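PDB 6V55: adhesion G-protein coupled receptor G6 from Danio rerio, which is an adhesion receptor, also called Gpr126, whose large calcium-binding extracellular region probably takes part in cell adhesion and in signalling that supports myelination. Local coordinates for residues F683-L693 against W734-W745. Sequence-based numbering, arbitrary orientation.
Sequences FQDHQNNGLTL and WDFNLQNYSGGW. Unlike the reference sequence in segment 734-745: Trp745 (reference Cys).
Loop 683-693, between strands 671-677 and 697-701, packs on the hairpin of strands 730-735 and 744-746 through an aromatic cluster, Phe683, Trp734 and Trp745, flanked by a carboxylate that grips the hairpin's backbone and a side-chain amide. Phe683 turns its edge to one face of Trp734, planes at 81°, with CD2 3.9 Å from Trp734 CE3. Trp734 CE3 in turn sits 3.5 Å above the centre of one face of Trp745. Against Trp745 the phenyl ring lies nearly parallel but slid aside, so the two barely overlap; contact is made instead by Phe683 CB, 3.7 Å from Trp745 CZ2, where both methyls of Leu693 also press. A water bridges Trp745 NE1 and Phe683 O. The polar half belongs to Asp685. Its CG stands anti to the backbone N (chi1 -160°), which carries Asp685 OD2 to Trp745 N at 2.7 Å in a fairly straight bond, while Asp685 OD1 takes Gln739 NE2 at 2.9 Å from above the carboxylate plane. From the opposite face Gln687 N reaches OD1, closing an Asx turn, and the Gln687 amide stacks on that of Gln739. With an alanine here, Trp745 N, the Gln739 amide and Gln687 N would probably all lose their acceptor, and the Asx turn its closing bond. Leu584 of helix 573-593 also packs on Phe683. Asx turn and aromatic cluster thus join a sheet-connecting loop to the disulfide-bearing GPS hairpin of an adhesion-receptor GAIN domain.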
loop_
_atom_site.group_PDB
_atom_site.type_symbol
_atom_site.label_atom_id
_atom_site.label_comp_id
_atom_site.label_asym_id
_atom_site.label_seq_id
_atom_site.Cartn_x
_atom_site.Cartn_y
_atom_site.Cartn_z
ATOM N N PHE A 683 -33.829 0.886 -23.169
ATOM C CA PHE A 683 -35.081 0.869 -23.918
ATOM C C PHE A 683 -36.282 1.124 -23.010
ATOM O O PHE A 683 -37.348 0.511 -23.164
ATOM C CB PHE A 683 -35.251 -0.454 -24.661
ATOM C CG PHE A 683 -34.137 -0.769 -25.619
ATOM C CD1 PHE A 683 -33.061 -1.558 -25.215
ATOM C CD2 PHE A 683 -34.168 -0.290 -26.928
ATOM C CE1 PHE A 683 -32.036 -1.861 -26.091
ATOM C CE2 PHE A 683 -33.137 -0.594 -27.813
ATOM C CZ PHE A 683 -32.068 -1.380 -27.385
ATOM N N GLN A 684 -36.131 2.053 -22.072
ATOM C CA GLN A 684 -37.189 2.353 -21.117
ATOM C C GLN A 684 -38.320 3.145 -21.769
ATOM O O GLN A 684 -38.085 4.047 -22.580
ATOM C CB GLN A 684 -36.612 3.126 -19.935
ATOM C CG GLN A 684 -35.519 2.346 -19.234
ATOM C CD GLN A 684 -34.954 3.072 -18.049
ATOM O OE1 GLN A 684 -35.678 3.764 -17.339
ATOM N NE2 GLN A 684 -33.664 2.891 -17.798
ATOM N N ASP A 685 -39.552 2.786 -21.412
ATOM C CA ASP A 685 -40.765 3.371 -21.980
ATOM C C ASP A 685 -41.749 3.554 -20.832
ATOM O O ASP A 685 -42.228 2.563 -20.263
ATOM C CB ASP A 685 -41.346 2.464 -23.067
ATOM C CG ASP A 685 -42.299 3.182 -24.018
ATOM O OD1 ASP A 685 -42.947 4.180 -23.636
ATOM O OD2 ASP A 685 -42.418 2.717 -25.175
ATOM N N HIS A 686 -42.055 4.808 -20.495
ATOM C CA HIS A 686 -43.038 5.107 -19.466
ATOM C C HIS A 686 -44.434 5.371 -20.038
ATOM O O HIS A 686 -45.324 5.801 -19.296
ATOM C CB HIS A 686 -42.571 6.296 -18.633
ATOM C CG HIS A 686 -41.382 5.998 -17.771
ATOM N ND1 HIS A 686 -40.628 6.989 -17.175
ATOM C CD2 HIS A 686 -40.814 4.824 -17.409
ATOM C CE1 HIS A 686 -39.644 6.437 -16.489
ATOM N NE2 HIS A 686 -39.734 5.124 -16.614
ATOM N N GLN A 687 -44.641 5.128 -21.334
ATOM C CA GLN A 687 -45.960 5.195 -21.951
ATOM C C GLN A 687 -46.361 3.818 -22.468
ATOM O O GLN A 687 -46.816 3.676 -23.603
ATOM C CB GLN A 687 -45.974 6.230 -23.079
ATOM C CG GLN A 687 -46.233 7.651 -22.581
ATOM C CD GLN A 687 -46.083 8.711 -23.668
ATOM O OE1 GLN A 687 -45.279 9.634 -23.535
ATOM N NE2 GLN A 687 -46.867 8.591 -24.742
ATOM N N ASN A 688 -46.191 2.790 -21.647
ATOM C CA ASN A 688 -46.384 1.419 -22.091
ATOM C C ASN A 688 -47.664 0.787 -21.575
ATOM O O ASN A 688 -47.878 -0.406 -21.831
ATOM C CB ASN A 688 -45.190 0.558 -21.663
ATOM C CG ASN A 688 -44.273 0.231 -22.820
ATOM O OD1 ASN A 688 -44.597 0.519 -23.978
ATOM N ND2 ASN A 688 -43.118 -0.372 -22.519
ATOM N N ASN A 689 -48.498 1.557 -20.863
ATOM C CA ASN A 689 -49.673 1.084 -20.111
ATOM C C ASN A 689 -49.346 -0.077 -19.168
ATOM O O ASN A 689 -50.088 -1.060 -19.059
ATOM C CB ASN A 689 -50.826 0.719 -21.040
ATOM C CG ASN A 689 -52.145 0.811 -20.353
ATOM O OD1 ASN A 689 -52.271 1.498 -19.338
ATOM N ND2 ASN A 689 -53.130 0.095 -20.863
ATOM N N GLY A 690 -48.209 0.025 -18.491
ATOM C CA GLY A 690 -47.833 -1.003 -17.553
ATOM C C GLY A 690 -47.291 -2.278 -18.157
ATOM O O GLY A 690 -47.071 -3.242 -17.416
ATOM N N LEU A 691 -47.074 -2.329 -19.472
ATOM C CA LEU A 691 -46.462 -3.501 -20.081
ATOM C C LEU A 691 -44.970 -3.455 -19.789
ATOM O O LEU A 691 -44.330 -2.422 -20.007
ATOM C CB LEU A 691 -46.714 -3.527 -21.597
ATOM C CG LEU A 691 -48.045 -3.970 -22.252
ATOM C CD1 LEU A 691 -48.036 -3.764 -23.784
ATOM C CD2 LEU A 691 -48.430 -5.405 -21.922
ATOM N N THR A 692 -44.415 -4.547 -19.264
ATOM C CA THR A 692 -42.974 -4.617 -19.023
ATOM C C THR A 692 -42.309 -5.336 -20.190
ATOM O O THR A 692 -42.903 -6.235 -20.795
ATOM C CB THR A 692 -42.636 -5.318 -17.692
ATOM O OG1 THR A 692 -42.768 -6.742 -17.820
ATOM C CG2 THR A 692 -43.534 -4.809 -16.540
ATOM N N LEU A 693 -41.098 -4.904 -20.543
ATOM C CA LEU A 693 -40.353 -5.542 -21.629
ATOM C C LEU A 693 -39.682 -6.796 -21.080
ATOM O O LEU A 693 -38.713 -6.713 -20.314
ATOM C CB LEU A 693 -39.322 -4.586 -22.231
ATOM C CG LEU A 693 -38.283 -5.160 -23.218
ATOM C CD1 LEU A 693 -38.869 -5.452 -24.597
ATOM C CD2 LEU A 693 -37.079 -4.248 -23.331
ATOM N N TRP A 734 -38.509 -0.401 -31.784
ATOM C CA TRP A 734 -38.126 0.859 -31.141
ATOM C C TRP A 734 -38.242 2.011 -32.137
ATOM O O TRP A 734 -37.420 2.132 -33.052
ATOM C CB TRP A 734 -36.707 0.807 -30.581
ATOM C CG TRP A 734 -36.421 2.008 -29.692
ATOM C CD1 TRP A 734 -35.704 3.139 -30.013
ATOM C CD2 TRP A 734 -36.891 2.206 -28.349
ATOM N NE1 TRP A 734 -35.693 4.015 -28.943
ATOM C CE2 TRP A 734 -36.418 3.467 -27.917
ATOM C CE3 TRP A 734 -37.666 1.436 -27.469
ATOM C CZ2 TRP A 734 -36.690 3.966 -26.648
ATOM C CZ3 TRP A 734 -37.933 1.940 -26.209
ATOM C CH2 TRP A 734 -37.448 3.193 -25.811
ATOM N N ASP A 735 -39.231 2.886 -31.926
ATOM C CA ASP A 735 -39.505 4.025 -32.805
ATOM C C ASP A 735 -38.862 5.260 -32.191
ATOM O O ASP A 735 -39.345 5.773 -31.176
ATOM C CB ASP A 735 -41.015 4.210 -32.983
ATOM C CG ASP A 735 -41.401 5.196 -34.097
ATOM O OD1 ASP A 735 -40.557 5.963 -34.633
ATOM O OD2 ASP A 735 -42.601 5.185 -34.450
ATOM N N PHE A 736 -37.825 5.785 -32.861
ATOM C CA PHE A 736 -37.108 6.968 -32.380
ATOM C C PHE A 736 -37.896 8.268 -32.509
ATOM O O PHE A 736 -37.465 9.283 -31.951
ATOM C CB PHE A 736 -35.792 7.121 -33.129
ATOM C CG PHE A 736 -34.685 6.296 -32.557
ATOM C CD1 PHE A 736 -34.135 6.629 -31.331
ATOM C CD2 PHE A 736 -34.215 5.179 -33.235
ATOM C CE1 PHE A 736 -33.133 5.863 -30.790
ATOM C CE2 PHE A 736 -33.209 4.402 -32.706
ATOM C CZ PHE A 736 -32.659 4.738 -31.488
ATOM N N ASN A 737 -39.013 8.270 -33.239
ATOM C CA ASN A 737 -39.803 9.472 -33.445
ATOM C C ASN A 737 -40.838 9.702 -32.355
ATOM O O ASN A 737 -41.350 10.828 -32.237
ATOM C CB ASN A 737 -40.499 9.412 -34.805
ATOM C CG ASN A 737 -39.552 9.687 -35.942
ATOM O OD1 ASN A 737 -38.769 10.631 -35.886
ATOM N ND2 ASN A 737 -39.592 8.845 -36.971
ATOM N N LEU A 738 -41.152 8.672 -31.566
ATOM C CA LEU A 738 -42.175 8.793 -30.540
ATOM C C LEU A 738 -41.679 9.657 -29.392
ATOM O O LEU A 738 -40.473 9.831 -29.209
ATOM C CB LEU A 738 -42.571 7.412 -30.027
ATOM C CG LEU A 738 -43.266 6.486 -31.028
ATOM C CD1 LEU A 738 -43.793 5.245 -30.331
ATOM C CD2 LEU A 738 -44.394 7.176 -31.780
ATOM N N GLN A 739 -42.643 10.241 -28.669
ATOM C CA GLN A 739 -42.463 11.020 -27.438
ATOM C C GLN A 739 -41.497 12.195 -27.627
ATOM O O GLN A 739 -40.460 12.286 -26.972
ATOM C CB GLN A 739 -42.038 10.104 -26.289
ATOM C CG GLN A 739 -43.000 8.927 -26.107
ATOM C CD GLN A 739 -42.575 7.978 -24.994
ATOM O OE1 GLN A 739 -41.954 8.394 -24.003
ATOM N NE2 GLN A 739 -42.899 6.693 -25.158
ATOM N N ASN A 740 -41.875 13.061 -28.578
ATOM C CA ASN A 740 -41.150 14.263 -29.016
ATOM C C ASN A 740 -39.712 13.941 -29.419
ATOM O O ASN A 740 -38.751 14.564 -28.944
ATOM C CB ASN A 740 -41.199 15.373 -27.962
ATOM C CG ASN A 740 -40.937 16.750 -28.570
ATOM O OD1 ASN A 740 -41.126 16.955 -29.778
ATOM N ND2 ASN A 740 -40.464 17.684 -27.747
ATOM N N TYR A 741 -39.597 12.898 -30.257
ATOM C CA TYR A 741 -38.347 12.440 -30.875
ATOM C C TYR A 741 -37.324 11.997 -29.823
ATOM O O TYR A 741 -36.121 12.240 -29.950
ATOM C CB TYR A 741 -37.782 13.505 -31.829
ATOM C CG TYR A 741 -38.803 13.956 -32.843
ATOM C CD1 TYR A 741 -39.103 13.159 -33.954
ATOM C CD2 TYR A 741 -39.500 15.154 -32.681
ATOM C CE1 TYR A 741 -40.054 13.552 -34.892
ATOM C CE2 TYR A 741 -40.453 15.553 -33.610
ATOM C CZ TYR A 741 -40.723 14.750 -34.715
ATOM O OH TYR A 741 -41.677 15.150 -35.645
ATOM N N SER A 742 -37.822 11.363 -28.753
ATOM C CA SER A 742 -36.982 10.721 -27.752
ATOM C C SER A 742 -36.982 9.204 -27.842
ATOM O O SER A 742 -35.974 8.585 -27.503
ATOM C CB SER A 742 -37.418 11.124 -26.337
ATOM O OG SER A 742 -38.504 10.329 -25.889
ATOM N N GLY A 743 -38.079 8.586 -28.281
ATOM C CA GLY A 743 -38.092 7.146 -28.457
ATOM C C GLY A 743 -39.087 6.387 -27.601
ATOM O O GLY A 743 -39.320 6.726 -26.434
ATOM N N GLY A 744 -39.673 5.346 -28.184
ATOM C CA GLY A 744 -40.618 4.489 -27.489
ATOM C C GLY A 744 -40.891 3.267 -28.333
ATOM O O GLY A 744 -40.524 3.211 -29.511
ATOM N N TRP A 745 -41.509 2.262 -27.704
ATOM C CA TRP A 745 -41.886 1.053 -28.429
ATOM C C TRP A 745 -43.084 1.346 -29.314
ATOM O O TRP A 745 -43.916 2.206 -29.009
ATOM C CB TRP A 745 -42.219 -0.106 -27.481
ATOM C CG TRP A 745 -41.018 -0.671 -26.752
ATOM C CD1 TRP A 745 -40.784 -0.624 -25.407
ATOM C CD2 TRP A 745 -39.895 -1.366 -27.329
ATOM N NE1 TRP A 745 -39.587 -1.237 -25.117
ATOM C CE2 TRP A 745 -39.025 -1.695 -26.278
ATOM C CE3 TRP A 745 -39.535 -1.721 -28.637
ATOM C CZ2 TRP A 745 -37.836 -2.371 -26.487
ATOM C CZ3 TRP A 745 -38.345 -2.401 -28.843
ATOM C CH2 TRP A 745 -37.516 -2.721 -27.773
HETATM O O HOH W 1 -39.088 -1.290 -22.203
HETATM O O HOH W 2 -44.674 3.286 -26.733
#